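Local coordinates for protein SusD homolog (Bacteroides thetaiotaomicron VPI-5482, PDB 3IHV) that probably binds glycan at the outer membrane of a gut Bacteroides, as a SusD-family lipoprotein that would help pass sugars to a partner transporter, at residues A[77-88]-A[127-138]; A[44-52]-A[464-473]. All coordinates share one frame; numbering follows the deposited sequence.

Contact 1. Residues A[77-88]-A[127-138]; sequences VQQTWAALYTGI and FYFELVRRFGNV. With EDO (1,2-ethanediol), chain K; EDO (1,2-ethanediol), chain I.
Trp81 turns the edge of its six-membered ring onto the face of Phe135, a T-shaped pair with centroids 5.0 Å apart and planes at 77°. The indole reaches across because CG stands anti to the backbone N (chi1 172°), which carries CE3 over the middle of the phenyl ring, while Val77 CG1 meets that ring at its rim, 3.6 Å from Phe135 CE1. Leu131 is the knob of the interface, set in a hole made by Trp81, Leu84, Tyr85 and Ile88. Its CD1 lies over one face of Tyr85, 3.7 Å from the ring centroid. Ile88 CD1 in turn sits almost squarely over the Tyr128 ring, 3.5 Å from its centroid, and presses tightly on Leu131 CD1 at 3.4 Å. With an alanine in place of Trp81, the face of Phe135 would probably lose its aromatic partner and a gap would open beside Leu131 and Val138. At the far end Phe127 CE2 packs 3.4 Å from Gly87 C, where a side chain at Gly87 would clash. Segments 77-88 and 127-135 run roughly antiparallel, at 148°, within helices 75-101 and 107-135; helix 40-44 touches Thr80 and Glu130, and helices 159-176 and 195-210 pack against Phe129.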
loop_
_atom_site.group_PDB
_atom_site.type_symbol
_atom_site.label_atom_id
_atom_site.label_comp_id
_atom_site.label_asym_id
_atom_site.label_seq_id
_atom_site.Cartn_x
_atom_site.Cartn_y
_atom_site.Cartn_z
ATOM N N VAL A 77 7.064 0.134 -15.344
ATOM C CA VAL A 77 6.081 1.184 -15.371
ATOM C C VAL A 77 4.997 0.831 -16.390
ATOM O O VAL A 77 3.804 0.886 -16.076
ATOM C CB VAL A 77 6.716 2.530 -15.674
ATOM C CG1 VAL A 77 5.636 3.607 -15.792
ATOM C CG2 VAL A 77 7.763 2.887 -14.561
ATOM N N GLN A 78 5.413 0.449 -17.600
ATOM C CA GLN A 78 4.452 0.024 -18.613
ATOM C C GLN A 78 3.648 -1.190 -18.130
ATOM O O GLN A 78 2.430 -1.280 -18.382
ATOM C CB GLN A 78 5.142 -0.285 -19.940
ATOM C CG GLN A 78 4.163 -0.566 -21.110
ATOM C CD GLN A 78 3.640 -1.999 -21.161
ATOM O OE1 GLN A 78 2.581 -2.277 -21.745
ATOM N NE2 GLN A 78 4.385 -2.912 -20.577
ATOM N N GLN A 79 4.280 -2.119 -17.438
ATOM C CA GLN A 79 3.566 -3.307 -16.983
ATOM C C GLN A 79 2.453 -3.001 -15.973
ATOM O O GLN A 79 1.381 -3.610 -16.011
ATOM C CB GLN A 79 4.559 -4.305 -16.385
ATOM C CG GLN A 79 5.470 -4.937 -17.445
ATOM C CD GLN A 79 6.604 -5.765 -16.855
ATOM O OE1 GLN A 79 6.984 -5.600 -15.704
ATOM N NE2 GLN A 79 7.156 -6.666 -17.668
ATOM N N THR A 80 2.712 -2.051 -15.070
ATOM C CA THR A 80 1.701 -1.663 -14.090
ATOM C C THR A 80 0.560 -0.907 -14.771
ATOM O O THR A 80 -0.617 -1.171 -14.488
ATOM C CB THR A 80 2.299 -0.889 -12.935
ATOM O OG1 THR A 80 3.156 -1.751 -12.187
ATOM C CG2 THR A 80 1.214 -0.365 -12.023
ATOM N N TRP A 81 0.907 -0.005 -15.694
ATOM C CA TRP A 81 -0.110 0.715 -16.451
ATOM C C TRP A 81 -1.031 -0.310 -17.126
ATOM O O TRP A 81 -2.256 -0.227 -17.003
ATOM C CB TRP A 81 0.554 1.651 -17.458
ATOM C CG TRP A 81 -0.303 2.336 -18.460
ATOM C CD1 TRP A 81 -0.683 1.868 -19.687
ATOM C CD2 TRP A 81 -0.770 3.684 -18.378
ATOM N NE1 TRP A 81 -1.396 2.844 -20.363
ATOM C CE2 TRP A 81 -1.454 3.970 -19.579
ATOM C CE3 TRP A 81 -0.676 4.671 -17.406
ATOM C CZ2 TRP A 81 -2.041 5.193 -19.816
ATOM C CZ3 TRP A 81 -1.270 5.910 -17.647
ATOM C CH2 TRP A 81 -1.926 6.152 -18.845
ATOM N N ALA A 82 -0.436 -1.287 -17.812
ATOM C CA ALA A 82 -1.190 -2.334 -18.499
ATOM C C ALA A 82 -2.006 -3.182 -17.529
ATOM O O ALA A 82 -3.142 -3.516 -17.814
ATOM C CB ALA A 82 -0.241 -3.224 -19.353
ATOM N N ALA A 83 -1.446 -3.536 -16.390
ATOM C CA ALA A 83 -2.163 -4.374 -15.431
ATOM C C ALA A 83 -3.378 -3.656 -14.846
ATOM O O ALA A 83 -4.463 -4.248 -14.679
ATOM C CB ALA A 83 -1.214 -4.865 -14.291
ATOM N N LEU A 84 -3.236 -2.368 -14.534
ATOM C CA LEU A 84 -4.372 -1.597 -14.014
ATOM C C LEU A 84 -5.473 -1.574 -15.038
ATOM O O LEU A 84 -6.656 -1.788 -14.715
ATOM C CB LEU A 84 -3.922 -0.168 -13.623
ATOM C CG LEU A 84 -3.083 -0.137 -12.325
ATOM C CD1 LEU A 84 -2.216 1.181 -12.131
ATOM C CD2 LEU A 84 -4.023 -0.373 -11.072
ATOM N N TYR A 85 -5.119 -1.283 -16.290
ATOM C CA TYR A 85 -6.134 -1.263 -17.354
ATOM C C TYR A 85 -6.763 -2.632 -17.599
ATOM O O TYR A 85 -7.927 -2.731 -17.973
ATOM C CB TYR A 85 -5.597 -0.584 -18.631
ATOM C CG TYR A 85 -5.691 0.937 -18.512
ATOM C CD1 TYR A 85 -6.941 1.569 -18.544
ATOM C CD2 TYR A 85 -4.576 1.728 -18.316
ATOM C CE1 TYR A 85 -7.074 2.936 -18.376
ATOM C CE2 TYR A 85 -4.695 3.112 -18.153
ATOM C CZ TYR A 85 -5.935 3.705 -18.208
ATOM O OH TYR A 85 -6.078 5.064 -18.069
ATOM N N THR A 86 -6.011 -3.703 -17.353
ATOM C CA THR A 86 -6.570 -5.048 -17.451
ATOM C C THR A 86 -7.608 -5.240 -16.335
ATOM O O THR A 86 -8.686 -5.796 -16.557
ATOM C CB THR A 86 -5.459 -6.102 -17.376
ATOM O OG1 THR A 86 -4.659 -6.043 -18.575
ATOM C CG2 THR A 86 -6.026 -7.502 -17.243
ATOM N N GLY A 87 -7.253 -4.817 -15.127
ATOM C CA GLY A 87 -8.180 -4.875 -14.002
ATOM C C GLY A 87 -9.461 -4.153 -14.339
ATOM O O GLY A 87 -10.560 -4.674 -14.102
ATOM N N ILE A 88 -9.317 -2.949 -14.891
ATOM C CA ILE A 88 -10.454 -2.107 -15.310
ATOM C C ILE A 88 -11.282 -2.805 -16.373
ATOM O O ILE A 88 -12.518 -2.792 -16.277
ATOM C CB ILE A 88 -9.951 -0.715 -15.734
ATOM C CG1 ILE A 88 -9.452 0.028 -14.493
ATOM C CG2 ILE A 88 -11.043 0.126 -16.455
ATOM C CD1 ILE A 88 -8.531 1.248 -14.727
ATOM N N PHE A 127 -8.508 0.616 -8.808
ATOM C CA PHE A 127 -7.590 0.610 -9.961
ATOM C C PHE A 127 -7.427 2.025 -10.525
ATOM O O PHE A 127 -6.299 2.487 -10.763
ATOM C CB PHE A 127 -8.060 -0.314 -11.077
ATOM C CG PHE A 127 -8.235 -1.754 -10.664
ATOM C CD1 PHE A 127 -7.464 -2.337 -9.663
ATOM C CD2 PHE A 127 -9.193 -2.525 -11.277
ATOM C CE1 PHE A 127 -7.642 -3.679 -9.318
ATOM C CE2 PHE A 127 -9.361 -3.828 -10.928
ATOM C CZ PHE A 127 -8.606 -4.401 -9.958
ATOM N N TYR A 128 -8.531 2.740 -10.689
ATOM C CA TYR A 128 -8.452 4.135 -11.150
ATOM C C TYR A 128 -7.757 5.038 -10.163
ATOM O O TYR A 128 -7.107 6.005 -10.574
ATOM C CB TYR A 128 -9.791 4.737 -11.543
ATOM C CG TYR A 128 -10.211 4.382 -12.942
ATOM C CD1 TYR A 128 -9.598 4.944 -14.031
ATOM C CD2 TYR A 128 -11.226 3.464 -13.163
ATOM C CE1 TYR A 128 -9.970 4.614 -15.318
ATOM C CE2 TYR A 128 -11.604 3.134 -14.442
ATOM C CZ TYR A 128 -10.988 3.712 -15.500
ATOM O OH TYR A 128 -11.387 3.358 -16.762
ATOM N N PHE A 129 -7.890 4.754 -8.860
ATOM C CA PHE A 129 -7.205 5.562 -7.863
ATOM C C PHE A 129 -5.708 5.430 -8.045
ATOM O O PHE A 129 -4.997 6.423 -8.003
ATOM C CB PHE A 129 -7.618 5.126 -6.444
ATOM C CG PHE A 129 -6.968 5.935 -5.328
ATOM C CD1 PHE A 129 -6.891 7.314 -5.397
ATOM C CD2 PHE A 129 -6.516 5.329 -4.196
ATOM C CE1 PHE A 129 -6.325 8.062 -4.400
ATOM C CE2 PHE A 129 -5.948 6.099 -3.164
ATOM C CZ PHE A 129 -5.887 7.465 -3.276
ATOM N N GLU A 130 -5.219 4.190 -8.167
ATOM C CA GLU A 130 -3.797 3.971 -8.412
ATOM C C GLU A 130 -3.351 4.689 -9.679
ATOM O O GLU A 130 -2.296 5.332 -9.685
ATOM C CB GLU A 130 -3.412 2.486 -8.502
ATOM C CG GLU A 130 -3.561 1.713 -7.205
ATOM C CD GLU A 130 -2.427 1.941 -6.189
ATOM O OE1 GLU A 130 -1.806 3.023 -6.197
ATOM O OE2 GLU A 130 -2.171 1.032 -5.355
ATOM N N LEU A 131 -4.131 4.568 -10.742
ATOM C CA LEU A 131 -3.768 5.221 -12.008
ATOM C C LEU A 131 -3.689 6.722 -11.835
ATOM O O LEU A 131 -2.699 7.360 -12.213
ATOM C CB LEU A 131 -4.765 4.922 -13.141
ATOM C CG LEU A 131 -4.669 3.578 -13.850
ATOM C CD1 LEU A 131 -5.879 3.347 -14.774
ATOM C CD2 LEU A 131 -3.324 3.517 -14.640
ATOM N N VAL A 132 -4.723 7.307 -11.273
ATOM C CA VAL A 132 -4.725 8.744 -11.191
ATOM C C VAL A 132 -3.651 9.309 -10.239
ATOM O O VAL A 132 -3.027 10.333 -10.552
ATOM C CB VAL A 132 -6.130 9.322 -10.847
ATOM C CG1 VAL A 132 -6.484 9.156 -9.325
ATOM C CG2 VAL A 132 -6.218 10.780 -11.264
ATOM N N ARG A 133 -3.413 8.659 -9.100
ATOM C CA ARG A 133 -2.456 9.219 -8.172
ATOM C C ARG A 133 -1.024 8.987 -8.660
ATOM O O ARG A 133 -0.142 9.813 -8.385
ATOM C CB ARG A 133 -2.646 8.710 -6.723
ATOM C CG ARG A 133 -2.206 7.275 -6.465
ATOM C CD ARG A 133 -2.685 6.866 -5.094
ATOM N NE ARG A 133 -2.259 5.533 -4.734
ATOM C CZ ARG A 133 -2.058 5.125 -3.495
ATOM N NH1 ARG A 133 -2.157 5.959 -2.486
ATOM N NH2 ARG A 133 -1.697 3.887 -3.271
ATOM N N ARG A 134 -0.758 7.879 -9.350
ATOM C CA ARG A 134 0.593 7.566 -9.785
ATOM C C ARG A 134 0.988 8.151 -11.134
ATOM O O ARG A 134 2.166 8.472 -11.352
ATOM C CB ARG A 134 0.834 6.038 -9.763
ATOM C CG ARG A 134 0.693 5.463 -8.366
ATOM C CD ARG A 134 0.933 3.962 -8.304
ATOM N NE ARG A 134 0.917 3.516 -6.932
ATOM C CZ ARG A 134 1.954 3.552 -6.088
ATOM N NH1 ARG A 134 3.159 4.004 -6.442
ATOM N NH2 ARG A 134 1.760 3.136 -4.841
ATOM N N PHE A 135 0.008 8.262 -12.043
ATOM C CA PHE A 135 0.222 8.727 -13.397
ATOM C C PHE A 135 -0.377 10.077 -13.710
ATOM O O PHE A 135 -0.069 10.642 -14.749
ATOM C CB PHE A 135 -0.253 7.683 -14.401
ATOM C CG PHE A 135 0.525 6.380 -14.367
ATOM C CD1 PHE A 135 1.710 6.242 -15.093
ATOM C CD2 PHE A 135 0.084 5.293 -13.630
ATOM C CE1 PHE A 135 2.440 5.042 -15.098
ATOM C CE2 PHE A 135 0.804 4.095 -13.648
ATOM C CZ PHE A 135 1.973 3.977 -14.372
ATOM N N GLY A 136 -1.308 10.536 -12.879
ATOM C CA GLY A 136 -1.836 11.902 -13.024
ATOM C C GLY A 136 -2.842 12.194 -14.109
ATOM O O GLY A 136 -3.885 12.784 -13.848
ATOM N N ASN A 137 -2.506 11.836 -15.344
ATOM C CA ASN A 137 -3.267 12.162 -16.540
ATOM C C ASN A 137 -3.542 10.874 -17.310
ATOM O O ASN A 137 -2.728 10.442 -18.127
ATOM C CB ASN A 137 -2.401 13.120 -17.328
ATOM C CG ASN A 137 -2.157 14.380 -16.555
ATOM O OD1 ASN A 137 -3.082 15.163 -16.394
ATOM N ND2 ASN A 137 -0.949 14.549 -15.986
ATOM N N VAL A 138 -4.721 10.311 -17.054
ATOM C CA VAL A 138 -5.008 8.973 -17.512
ATOM C C VAL A 138 -6.316 8.950 -18.316
ATOM O O VAL A 138 -7.093 9.925 -18.332
ATOM C CB VAL A 138 -5.022 7.991 -16.317
ATOM C CG1 VAL A 138 -3.609 8.025 -15.513
ATOM C CG2 VAL A 138 -6.260 8.189 -15.432
HETATM C C1 EDO K . -7.082 -4.517 -22.339
HETATM O O1 EDO K . -6.651 -3.729 -21.230
HETATM C C2 EDO K . -7.489 -5.891 -21.848
HETATM O O2 EDO K . -6.445 -6.480 -21.063
HETATM C C1 EDO I . -4.935 2.483 -22.847
HETATM O O1 EDO I . -4.475 1.238 -22.366
HETATM C C2 EDO I . -4.217 3.587 -22.141
HETATM O O2 EDO I . -2.997 3.907 -22.831
#

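Contact 2. Residues A[44-52]-A[464-473]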
loop_
_atom_site.group_PDB
_atom_site.type_symbol
_atom_site.label_atom_id
_atom_site.label_comp_id
_atom_site.label_asym_id
_atom_site.label_seq_id
_atom_site.Cartn_x
_atom_site.Cartn_y
_atom_site.Cartn_z
ATOM N N LEU A 44 7.993 -1.977 -4.835
ATOM C CA LEU A 44 9.002 -1.336 -5.673
ATOM C C LEU A 44 8.774 0.128 -5.953
ATOM O O LEU A 44 9.730 0.889 -5.961
ATOM C CB LEU A 44 9.184 -2.088 -7.014
ATOM C CG LEU A 44 10.367 -1.725 -7.904
ATOM C CD1 LEU A 44 11.739 -1.974 -7.200
ATOM C CD2 LEU A 44 10.255 -2.493 -9.252
ATOM N N PHE A 45 7.528 0.520 -6.171
ATOM C CA PHE A 45 7.237 1.899 -6.549
ATOM C C PHE A 45 7.061 2.821 -5.355
ATOM O O PHE A 45 6.733 3.999 -5.554
ATOM C CB PHE A 45 5.953 1.985 -7.388
ATOM C CG PHE A 45 5.985 1.229 -8.709
ATOM C CD1 PHE A 45 7.157 0.695 -9.262
ATOM C CD2 PHE A 45 4.839 1.216 -9.496
ATOM C CE1 PHE A 45 7.120 0.063 -10.500
ATOM C CE2 PHE A 45 4.842 0.591 -10.728
ATOM C CZ PHE A 45 5.990 0.013 -11.207
ATOM N N ASN A 46 7.301 2.325 -4.144
ATOM C CA ASN A 46 7.041 3.079 -2.925
ATOM C C ASN A 46 8.297 3.401 -2.140
ATOM O O ASN A 46 8.211 3.782 -0.983
ATOM C CB ASN A 46 6.097 2.243 -2.067
ATOM C CG ASN A 46 4.764 2.012 -2.759
ATOM O OD1 ASN A 46 4.265 2.905 -3.406
ATOM N ND2 ASN A 46 4.179 0.813 -2.609
ATOM N N LEU A 47 9.443 3.211 -2.763
ATOM C CA LEU A 47 10.708 3.464 -2.102
ATOM C C LEU A 47 11.245 4.850 -2.357
ATOM O O LEU A 47 10.787 5.588 -3.252
ATOM C CB LEU A 47 11.709 2.401 -2.541
ATOM C CG LEU A 47 11.402 1.002 -2.046
ATOM C CD1 LEU A 47 12.217 0.003 -2.869
ATOM C CD2 LEU A 47 11.698 0.852 -0.544
ATOM N N GLY A 48 12.220 5.242 -1.548
ATOM C CA GLY A 48 12.905 6.522 -1.757
ATOM C C GLY A 48 12.255 7.673 -1.058
ATOM O O GLY A 48 11.855 8.672 -1.681
ATOM N N THR A 49 12.153 7.541 0.258
ATOM C CA THR A 49 11.512 8.552 1.100
ATOM C C THR A 49 12.375 8.837 2.338
ATOM O O THR A 49 13.588 8.556 2.354
ATOM C CB THR A 49 10.122 8.033 1.584
ATOM O OG1 THR A 49 10.299 6.912 2.452
ATOM C CG2 THR A 49 9.265 7.593 0.376
ATOM N N ASP A 50 11.761 9.443 3.368
ATOM C CA ASP A 50 12.429 9.644 4.636
ATOM C C ASP A 50 12.523 8.391 5.490
ATOM O O ASP A 50 13.259 8.396 6.476
ATOM C CB ASP A 50 11.808 10.784 5.431
ATOM C CG ASP A 50 10.292 10.671 5.611
ATOM O OD1 ASP A 50 9.596 9.953 4.828
ATOM O OD2 ASP A 50 9.786 11.368 6.533
ATOM N N ILE A 51 11.794 7.338 5.134
ATOM C CA ILE A 51 11.804 6.120 5.932
ATOM C C ILE A 51 12.438 4.914 5.274
ATOM O O ILE A 51 12.945 4.064 5.986
ATOM C CB ILE A 51 10.361 5.775 6.466
ATOM C CG1 ILE A 51 9.445 5.184 5.417
ATOM C CG2 ILE A 51 9.749 7.023 7.137
ATOM C CD1 ILE A 51 8.071 4.670 5.937
ATOM N N SER A 52 12.436 4.833 3.925
ATOM C CA SER A 52 13.003 3.685 3.285
ATOM C C SER A 52 13.595 3.996 1.930
ATOM O O SER A 52 13.251 5.007 1.277
ATOM C CB SER A 52 11.975 2.538 3.180
ATOM O OG SER A 52 11.024 2.808 2.207
ATOM N N SER A 464 4.686 2.409 8.535
ATOM C CA SER A 464 5.976 2.316 7.885
ATOM C C SER A 464 6.082 1.094 7.010
ATOM O O SER A 464 5.636 0.039 7.409
ATOM C CB SER A 464 7.122 2.300 8.920
ATOM O OG SER A 464 7.054 1.199 9.812
ATOM N N PHE A 465 6.619 1.286 5.780
ATOM C CA PHE A 465 6.929 0.197 4.850
ATOM C C PHE A 465 5.694 -0.447 4.186
ATOM O O PHE A 465 5.857 -1.304 3.318
ATOM C CB PHE A 465 7.836 -0.857 5.497
ATOM C CG PHE A 465 8.889 -0.257 6.363
ATOM C CD1 PHE A 465 9.766 0.701 5.847
ATOM C CD2 PHE A 465 8.988 -0.603 7.713
ATOM C CE1 PHE A 465 10.711 1.295 6.671
ATOM C CE2 PHE A 465 9.930 0.008 8.522
ATOM C CZ PHE A 465 10.778 0.968 8.005
ATOM N N GLU A 466 4.484 -0.033 4.573
ATOM C CA GLU A 466 3.243 -0.604 4.019
ATOM C C GLU A 466 2.774 0.087 2.702
ATOM O O GLU A 466 1.659 -0.140 2.235
ATOM C CB GLU A 466 2.131 -0.557 5.058
ATOM C CG GLU A 466 2.393 -1.416 6.272
ATOM C CD GLU A 466 1.346 -1.248 7.348
ATOM O OE1 GLU A 466 0.126 -1.421 7.080
ATOM O OE2 GLU A 466 1.747 -0.945 8.494
ATOM N N GLY A 467 3.631 0.936 2.137
ATOM C CA GLY A 467 3.424 1.472 0.800
ATOM C C GLY A 467 2.763 2.816 0.662
ATOM O O GLY A 467 2.360 3.178 -0.452
ATOM N N HIS A 468 2.670 3.554 1.756
ATOM C CA HIS A 468 1.969 4.838 1.759
ATOM C C HIS A 468 2.825 6.069 1.827
ATOM O O HIS A 468 2.372 7.171 1.477
ATOM C CB HIS A 468 1.008 4.883 2.970
ATOM C CG HIS A 468 0.153 3.666 3.062
ATOM N ND1 HIS A 468 -0.735 3.307 2.058
ATOM C CD2 HIS A 468 0.163 2.647 3.950
ATOM C CE1 HIS A 468 -1.271 2.138 2.365
ATOM N NE2 HIS A 468 -0.748 1.720 3.509
ATOM N N ARG A 469 4.060 5.933 2.278
ATOM C CA ARG A 469 4.821 7.134 2.565
ATOM C C ARG A 469 5.063 8.051 1.370
ATOM O O ARG A 469 4.879 9.272 1.444
ATOM C CB ARG A 469 6.134 6.782 3.261
ATOM C CG ARG A 469 6.882 8.013 3.768
ATOM C CD ARG A 469 6.071 8.748 4.806
ATOM N NE ARG A 469 6.820 9.756 5.546
ATOM C CZ ARG A 469 6.284 10.431 6.555
ATOM N NH1 ARG A 469 5.017 10.228 6.902
ATOM N NH2 ARG A 469 6.998 11.343 7.208
ATOM N N ARG A 470 5.533 7.469 0.280
ATOM C CA ARG A 470 5.808 8.282 -0.906
ATOM C C ARG A 470 4.563 8.972 -1.430
ATOM O O ARG A 470 4.574 10.193 -1.721
ATOM C CB ARG A 470 6.455 7.413 -1.958
ATOM C CG ARG A 470 6.888 8.171 -3.205
ATOM C CD ARG A 470 7.913 7.372 -3.972
ATOM N NE ARG A 470 8.134 7.947 -5.290
ATOM C CZ ARG A 470 9.195 7.761 -6.060
ATOM N NH1 ARG A 470 10.179 6.971 -5.684
ATOM N NH2 ARG A 470 9.239 8.343 -7.252
ATOM N N GLN A 471 3.447 8.237 -1.549
ATOM C CA GLN A 471 2.234 8.925 -2.030
ATOM C C GLN A 471 1.705 9.974 -1.054
ATOM O O GLN A 471 1.114 10.960 -1.490
ATOM C CB GLN A 471 1.145 7.928 -2.416
ATOM C CG GLN A 471 1.513 7.034 -3.559
ATOM C CD GLN A 471 1.756 7.785 -4.840
ATOM O OE1 GLN A 471 2.771 7.562 -5.513
ATOM N NE2 GLN A 471 0.885 8.746 -5.138
ATOM N N ASP A 472 1.937 9.766 0.247
ATOM C CA ASP A 472 1.575 10.748 1.268
ATOM C C ASP A 472 2.423 12.000 1.057
ATOM O O ASP A 472 1.882 13.078 0.966
ATOM C CB ASP A 472 1.779 10.191 2.684
ATOM C CG ASP A 472 0.618 9.271 3.159
ATOM O OD1 ASP A 472 -0.491 9.353 2.606
ATOM O OD2 ASP A 472 0.835 8.469 4.093
ATOM N N LEU A 473 3.760 11.832 0.968
ATOM C CA LEU A 473 4.641 12.986 0.735
ATOM C C LEU A 473 4.220 13.769 -0.515
ATOM O O LEU A 473 4.167 15.013 -0.523
ATOM C CB LEU A 473 6.112 12.528 0.635
ATOM C CG LEU A 473 6.756 11.956 1.907
ATOM C CD1 LEU A 473 8.186 11.421 1.619
ATOM C CD2 LEU A 473 6.784 12.974 3.056
HETATM O O HOH W 1 4.807 5.737 -4.439
HETATM O O HOH W 2 6.144 4.676 0.317
#
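Asp50 and Arg469 form a two-pronged salt bridge between the loop that follows helix 40-44 and the start of helix 469-475, and an ST turn at Thr49 shapes the loop beside it. Arg469 comes side-on: NE bonds Asp50 OD1 at 2.9 Å and NH2 bonds OD2 of the same carboxylate. Both oxygens use their syn lone pairs, and the two flat groups lie only 11° from coplanar, so the carboxylate is held against rotation. A bend at chi2 (62°) turns the arginine chain toward Asp50, and its remaining nitrogen, NH1, is taken by Arg456 O.

Van der Waals contacts flank this bridge. Ile51 CD1 reaches Ser464 CA at 3.7 Å and also touches Arg469 CB, while the Phe465 ring presents its edge to Ser52 CB and Ile51 O. Thr49 CG2 packs on Arg470 CB at 3.7 Å, and Leu473 CD1 closes against Thr49 CB. Gly467 lies against the Asn46 amide, where a CB on the glycine would be tight against ND2; that ND2 bonds Leu41 O.

Backbone groups of the loop are met by polar partners as well. Thr49 OG1 accepts from Ile51 N at 3.1 Å, the bond that defines the ST turn. Water 2 donates to Asn46 O and accepts from Arg470 N. Arg470, extended from CG to NE, sends NH2 to Asn68 OD1, and its NH1 meets Leu47 O at 2.9 Å, in the guanidinium plane and with a C=O...N angle of 167°.

In the fold
From the N terminus, the chain first passes through 44-52, the loop between helix 40-44 and strand 52-54, whose partner at 464-473 comes more than 400 residues later. Contact 2 therefore closes a very long loop, joining the N-terminal part of the chain to the SusD family region. Contact 1 is nested inside it: 77-88 and 127-138 close a short, mostly helical excursion, pairing neighbouring helices 75-101 and 107-135. The centres of the two contacts lie about 18 Å apart, yet the contacts meet directly. Arg134 NH2 probably hydrogen-bonds Asn46 OD1, and Phe45 packs against both Thr80 and Arg134, so the helical pair rests on the loop held by 464-473.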